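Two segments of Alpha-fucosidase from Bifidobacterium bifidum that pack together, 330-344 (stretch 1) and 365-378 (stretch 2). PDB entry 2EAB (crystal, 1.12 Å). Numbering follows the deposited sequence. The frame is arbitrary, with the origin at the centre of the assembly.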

# COMPACT_ATOMS: atom_id res chain seq x y z
N ILE A 330 14.43 9.83 5.49
CA ILE A 330 13.78 8.84 4.63
C ILE A 330 13.54 9.40 3.23
O ILE A 330 13.84 8.75 2.23
CB ILE A 330 12.44 8.34 5.22
CG1 ILE A 330 12.65 7.77 6.63
CG2 ILE A 330 11.81 7.29 4.30
CD1 ILE A 330 11.38 7.69 7.46
N TYR A 331 12.97 10.60 3.16
CA TYR A 331 12.57 11.17 1.88
C TYR A 331 13.75 11.34 0.92
O TYR A 331 13.62 11.07 -0.26
CB TYR A 331 11.83 12.50 2.07
CG TYR A 331 11.31 13.06 0.77
CD1 TYR A 331 10.07 12.67 0.26
CD2 TYR A 331 12.07 13.98 0.04
CE1 TYR A 331 9.60 13.17 -0.94
CE2 TYR A 331 11.61 14.49 -1.16
CZ TYR A 331 10.37 14.09 -1.65
OH TYR A 331 9.89 14.58 -2.84
N ASP A 332 14.88 11.80 1.45
CA ASP A 332 16.02 12.12 0.58
C ASP A 332 16.86 10.92 0.15
O ASP A 332 17.86 11.08 -0.56
CB ASP A 332 16.88 13.23 1.20
CG ASP A 332 16.22 14.61 1.11
OD1 ASP A 332 15.41 14.83 0.19
OD2 ASP A 332 16.52 15.46 1.97
N ARG A 333 16.44 9.71 0.53
CA ARG A 333 17.17 8.49 0.13
C ARG A 333 17.15 8.26 -1.38
O ARG A 333 18.08 7.68 -1.93
CB ARG A 333 16.59 7.26 0.82
CG ARG A 333 16.85 7.21 2.31
CD ARG A 333 16.08 6.07 2.92
NE ARG A 333 16.26 5.99 4.36
CZ ARG A 333 15.66 5.08 5.13
NH1 ARG A 333 14.85 4.18 4.61
NH2 ARG A 333 15.88 5.08 6.44
N VAL A 334 16.08 8.71 -2.03
CA VAL A 334 15.90 8.52 -3.46
C VAL A 334 15.90 9.88 -4.15
O VAL A 334 15.23 10.81 -3.71
CB VAL A 334 14.58 7.76 -3.77
CG1 VAL A 334 14.30 7.72 -5.28
CG2 VAL A 334 14.63 6.34 -3.22
N LYS A 335 16.67 9.97 -5.23
CA LYS A 335 16.64 11.15 -6.10
C LYS A 335 16.41 10.68 -7.52
O LYS A 335 16.90 9.63 -7.92
CB LYS A 335 17.95 11.93 -5.99
CG LYS A 335 18.23 12.49 -4.61
CD LYS A 335 17.27 13.62 -4.27
CE LYS A 335 17.26 13.94 -2.79
NZ LYS A 335 16.40 15.13 -2.51
N ILE A 336 15.66 11.47 -8.28
CA ILE A 336 15.37 11.13 -9.66
C ILE A 336 15.38 12.38 -10.53
O ILE A 336 14.75 13.39 -10.19
CB ILE A 336 14.03 10.32 -9.80
CG1 ILE A 336 13.82 9.87 -11.25
CG2 ILE A 336 12.83 11.12 -9.26
CD1 ILE A 336 12.73 8.82 -11.43
N ASP A 337 16.15 12.33 -11.61
CA ASP A 337 16.27 13.45 -12.53
C ASP A 337 15.96 13.00 -13.95
O ASP A 337 16.74 12.28 -14.58
CB ASP A 337 17.68 14.08 -12.47
CG ASP A 337 17.76 15.43 -13.18
OD1 ASP A 337 16.78 15.85 -13.84
OD2 ASP A 337 18.82 16.08 -13.07
N LEU A 338 14.79 13.42 -14.43
CA LEU A 338 14.37 13.13 -15.79
C LEU A 338 14.34 14.39 -16.65
O LEU A 338 13.83 14.37 -17.77
CB LEU A 338 12.99 12.46 -15.79
CG LEU A 338 12.85 11.13 -15.05
CD1 LEU A 338 11.42 10.62 -15.19
CD2 LEU A 338 13.85 10.09 -15.55
N GLY A 339 14.88 15.48 -16.12
CA GLY A 339 14.89 16.77 -16.82
C GLY A 339 13.73 17.67 -16.44
O GLY A 339 13.39 18.60 -17.17
N GLN A 340 13.14 17.40 -15.27
CA GLN A 340 11.96 18.13 -14.82
C GLN A 340 12.24 19.58 -14.45
O GLN A 340 13.32 19.92 -13.97
CB GLN A 340 11.32 17.44 -13.61
CG GLN A 340 12.20 17.35 -12.37
CD GLN A 340 12.96 16.03 -12.27
OE1 GLN A 340 13.15 15.34 -13.26
NE2 GLN A 340 13.38 15.69 -11.06
N SER A 341 11.23 20.42 -14.67
CA SER A 341 11.13 21.71 -14.03
C SER A 341 10.66 21.51 -12.58
O SER A 341 10.37 20.38 -12.16
CB SER A 341 10.14 22.61 -14.79
OG SER A 341 8.93 21.94 -15.08
N GLY A 342 10.61 22.60 -11.83
CA GLY A 342 10.16 22.58 -10.44
C GLY A 342 9.68 23.95 -10.04
O GLY A 342 9.62 24.86 -10.88
N HIS A 343 9.35 24.12 -8.76
CA HIS A 343 8.74 25.38 -8.30
C HIS A 343 9.67 26.59 -8.40
O HIS A 343 9.21 27.73 -8.39
CB HIS A 343 8.18 25.23 -6.88
CG HIS A 343 9.21 25.35 -5.80
ND1 HIS A 343 9.94 24.28 -5.34
CD2 HIS A 343 9.63 26.43 -5.09
CE1 HIS A 343 10.76 24.69 -4.39
NE2 HIS A 343 10.60 25.99 -4.22
N SER A 344 10.97 26.33 -8.49
CA SER A 344 11.98 27.40 -8.58
C SER A 344 12.38 27.74 -10.02
O SER A 344 13.16 28.67 -10.24
CB SER A 344 13.22 27.03 -7.77
OG SER A 344 12.93 27.02 -6.39
N THR A 365 8.01 19.38 -22.40
CA THR A 365 8.72 18.19 -21.94
C THR A 365 9.14 18.32 -20.47
O THR A 365 8.89 17.40 -19.67
CB THR A 365 9.94 17.88 -22.83
OG1 THR A 365 9.49 17.66 -24.17
CG2 THR A 365 10.68 16.64 -22.35
N ALA A 366 9.73 19.45 -20.11
CA ALA A 366 10.16 19.69 -18.73
C ALA A 366 8.98 19.61 -17.75
O ALA A 366 9.10 19.07 -16.65
CB ALA A 366 10.85 21.04 -18.61
N GLN A 367 7.83 20.15 -18.17
CA GLN A 367 6.61 20.12 -17.37
C GLN A 367 6.03 18.71 -17.23
O GLN A 367 5.56 18.33 -16.15
CB GLN A 367 5.58 21.09 -17.92
CG GLN A 367 5.93 22.55 -17.65
CD GLN A 367 5.07 23.53 -18.42
OE1 GLN A 367 4.37 23.16 -19.36
NE2 GLN A 367 5.14 24.80 -18.04
N LYS A 368 6.05 17.94 -18.32
CA LYS A 368 5.64 16.54 -18.24
C LYS A 368 6.52 15.78 -17.25
O LYS A 368 6.02 15.02 -16.42
CB LYS A 368 5.69 15.85 -19.61
CG LYS A 368 4.58 16.29 -20.57
CD LYS A 368 4.53 15.39 -21.80
CE LYS A 368 3.92 14.02 -21.48
NZ LYS A 368 4.03 13.09 -22.63
N ARG A 369 7.83 15.99 -17.33
CA ARG A 369 8.75 15.36 -16.39
C ARG A 369 8.52 15.84 -14.96
O ARG A 369 8.66 15.07 -14.01
CB ARG A 369 10.21 15.55 -16.82
CG ARG A 369 10.55 15.03 -18.22
CD ARG A 369 10.20 13.54 -18.44
NE ARG A 369 10.28 13.21 -19.86
CZ ARG A 369 9.23 12.97 -20.66
NH1 ARG A 369 7.99 12.99 -20.19
NH2 ARG A 369 9.43 12.69 -21.93
N GLU A 370 8.14 17.11 -14.80
CA GLU A 370 7.79 17.62 -13.47
C GLU A 370 6.60 16.87 -12.87
O GLU A 370 6.68 16.41 -11.73
CB GLU A 370 7.53 19.13 -13.47
CG GLU A 370 7.14 19.65 -12.08
CD GLU A 370 6.97 21.16 -12.00
OE1 GLU A 370 7.22 21.86 -13.01
OE2 GLU A 370 6.57 21.64 -10.92
N LEU A 371 5.52 16.74 -13.62
CA LEU A 371 4.34 16.04 -13.09
C LEU A 371 4.63 14.57 -12.82
O LEU A 371 4.25 14.03 -11.77
CB LEU A 371 3.12 16.20 -14.00
CG LEU A 371 1.80 15.72 -13.38
CD1 LEU A 371 1.45 16.49 -12.11
CD2 LEU A 371 0.65 15.79 -14.37
N GLU A 372 5.32 13.91 -13.74
CA GLU A 372 5.65 12.50 -13.59
C GLU A 372 6.53 12.25 -12.36
O GLU A 372 6.26 11.33 -11.57
CB GLU A 372 6.30 11.96 -14.87
CG GLU A 372 5.31 11.92 -16.04
CD GLU A 372 5.96 11.98 -17.41
OE1 GLU A 372 7.20 11.82 -17.53
OE2 GLU A 372 5.21 12.19 -18.39
N THR A 373 7.57 13.06 -12.19
CA THR A 373 8.44 12.89 -11.02
C THR A 373 7.78 13.34 -9.72
O THR A 373 8.05 12.77 -8.66
CB THR A 373 9.83 13.55 -11.20
OG1 THR A 373 9.68 14.96 -11.44
CG2 THR A 373 10.60 12.91 -12.34
N LEU A 374 6.91 14.35 -9.77
CA LEU A 374 6.17 14.75 -8.58
C LEU A 374 5.24 13.65 -8.09
O LEU A 374 5.21 13.36 -6.90
CB LEU A 374 5.37 16.03 -8.81
CG LEU A 374 6.10 17.37 -8.72
CD1 LEU A 374 5.13 18.50 -9.05
CD2 LEU A 374 6.74 17.59 -7.34
N VAL A 375 4.49 13.05 -9.01
CA VAL A 375 3.60 11.95 -8.64
C VAL A 375 4.41 10.78 -8.07
O VAL A 375 4.04 10.20 -7.05
CB VAL A 375 2.70 11.51 -9.82
CG1 VAL A 375 1.92 10.24 -9.47
CG2 VAL A 375 1.75 12.64 -10.20
N TYR A 376 5.53 10.46 -8.71
CA TYR A 376 6.44 9.43 -8.21
C TYR A 376 6.85 9.71 -6.76
O TYR A 376 6.73 8.85 -5.88
CB TYR A 376 7.70 9.32 -9.10
CG TYR A 376 8.72 8.42 -8.46
CD1 TYR A 376 8.60 7.04 -8.57
CD2 TYR A 376 9.76 8.94 -7.69
CE1 TYR A 376 9.52 6.19 -7.96
CE2 TYR A 376 10.67 8.10 -7.07
CZ TYR A 376 10.55 6.73 -7.20
OH TYR A 376 11.45 5.91 -6.58
N LYS A 377 7.34 10.93 -6.53
CA LYS A 377 7.85 11.33 -5.23
C LYS A 377 6.75 11.37 -4.18
O LYS A 377 6.99 11.08 -3.01
CB LYS A 377 8.51 12.71 -5.33
CG LYS A 377 9.83 12.68 -6.07
CD LYS A 377 10.28 14.08 -6.45
CE LYS A 377 11.66 14.04 -7.07
NZ LYS A 377 12.17 15.40 -7.39
N TYR A 378 5.54 11.72 -4.61
CA TYR A 378 4.38 11.80 -3.72
C TYR A 378 4.05 10.44 -3.11
O TYR A 378 3.65 10.37 -1.95
CB TYR A 378 3.17 12.31 -4.49
CG TYR A 378 2.06 13.00 -3.71
CD1 TYR A 378 2.32 13.81 -2.60
CD2 TYR A 378 0.75 12.89 -4.16
CE1 TYR A 378 1.26 14.47 -1.94
CE2 TYR A 378 -0.29 13.55 -3.53
CZ TYR A 378 -0.03 14.34 -2.43
OH TYR A 378 -1.07 15.00 -1.82
O HOH W 1 14.88 14.11 -6.96
O HOH W 2 7.28 24.49 -13.14

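The shortest polar contact between the two stretches joins Ser341 to Glu370. Ser341 OG donates a hydrogen bond to Glu370 OE1 at 2.7 Å. Water 2 lies 2.6 Å from Glu370 OE1 and 3.3 Å from Gly342 O, within hydrogen-bonding reach of both the helix and the loop.

One turn earlier in the helix, Ser341 N donates to Ala366 O at 3.2 Å, with a nearly straight N-H...O angle of 167°. Ala366 O also accepts the helical hydrogen bond from Glu370 N, at 2.9 Å, so this carbonyl serves both the helix and the loop. Gln340 CA approaches the same oxygen, Ala366 O, at 3.5 Å in a CA-H...O contact. Here the backbones come close: the CA atoms of Gln340 and Glu370 are 4.4 Å apart.

Water 1 bridges the strand and the far end of Lys377. It accepts from Ile336 N at 3.1 Å and from Lys377 NZ at 3.0 Å. The lysine side chain is extended, with chi2 to chi4 all t, and this carries its amine out to the water.

The side chain of Gln340 folds back on its own stretch. Gln340 NE2 donates to Ile336 O at 2.8 Å, and Gln340 OE1 accepts from Leu338 N at 2.8 Å. Both ends of the amide are thus engaged, while Gln340 CB packs 3.4 Å from Glu370 N. On the helix, Thr373 OG1 donates to Arg369 O at 2.8 Å. Its methyl group, Thr373 CG2, lies 3.7 Å from Leu338 CD1 and 4.2 Å from Ile336 CG2.

Strand 335-337 runs nearly antiparallel to the helix, at 165°, with 9.7 Å between the axes at closest approach. Side chains fill this gap. Ile336 points toward the helix, while its neighbours Lys335 and Asp337 point away. Ile336 CG2 lies 3.8 Å from Lys377 CE and 4.1 Å from Tyr376 CD2. Lys377 therefore offers its aliphatic chain to the packing and its amine to water.

Val334 CG1 meets the edge of the Tyr376 ring, 3.6 Å from Tyr376 OH. Tyr331 points sideways from its CA, but its end comes nearer, and Tyr331 OH reaches within 3.4 Å of Lys377 CB. Leu338 O sits at the edge of the Arg369 guanidinium, yet its closest approach is to the aliphatic part, 3.4 Å from Arg369 CG.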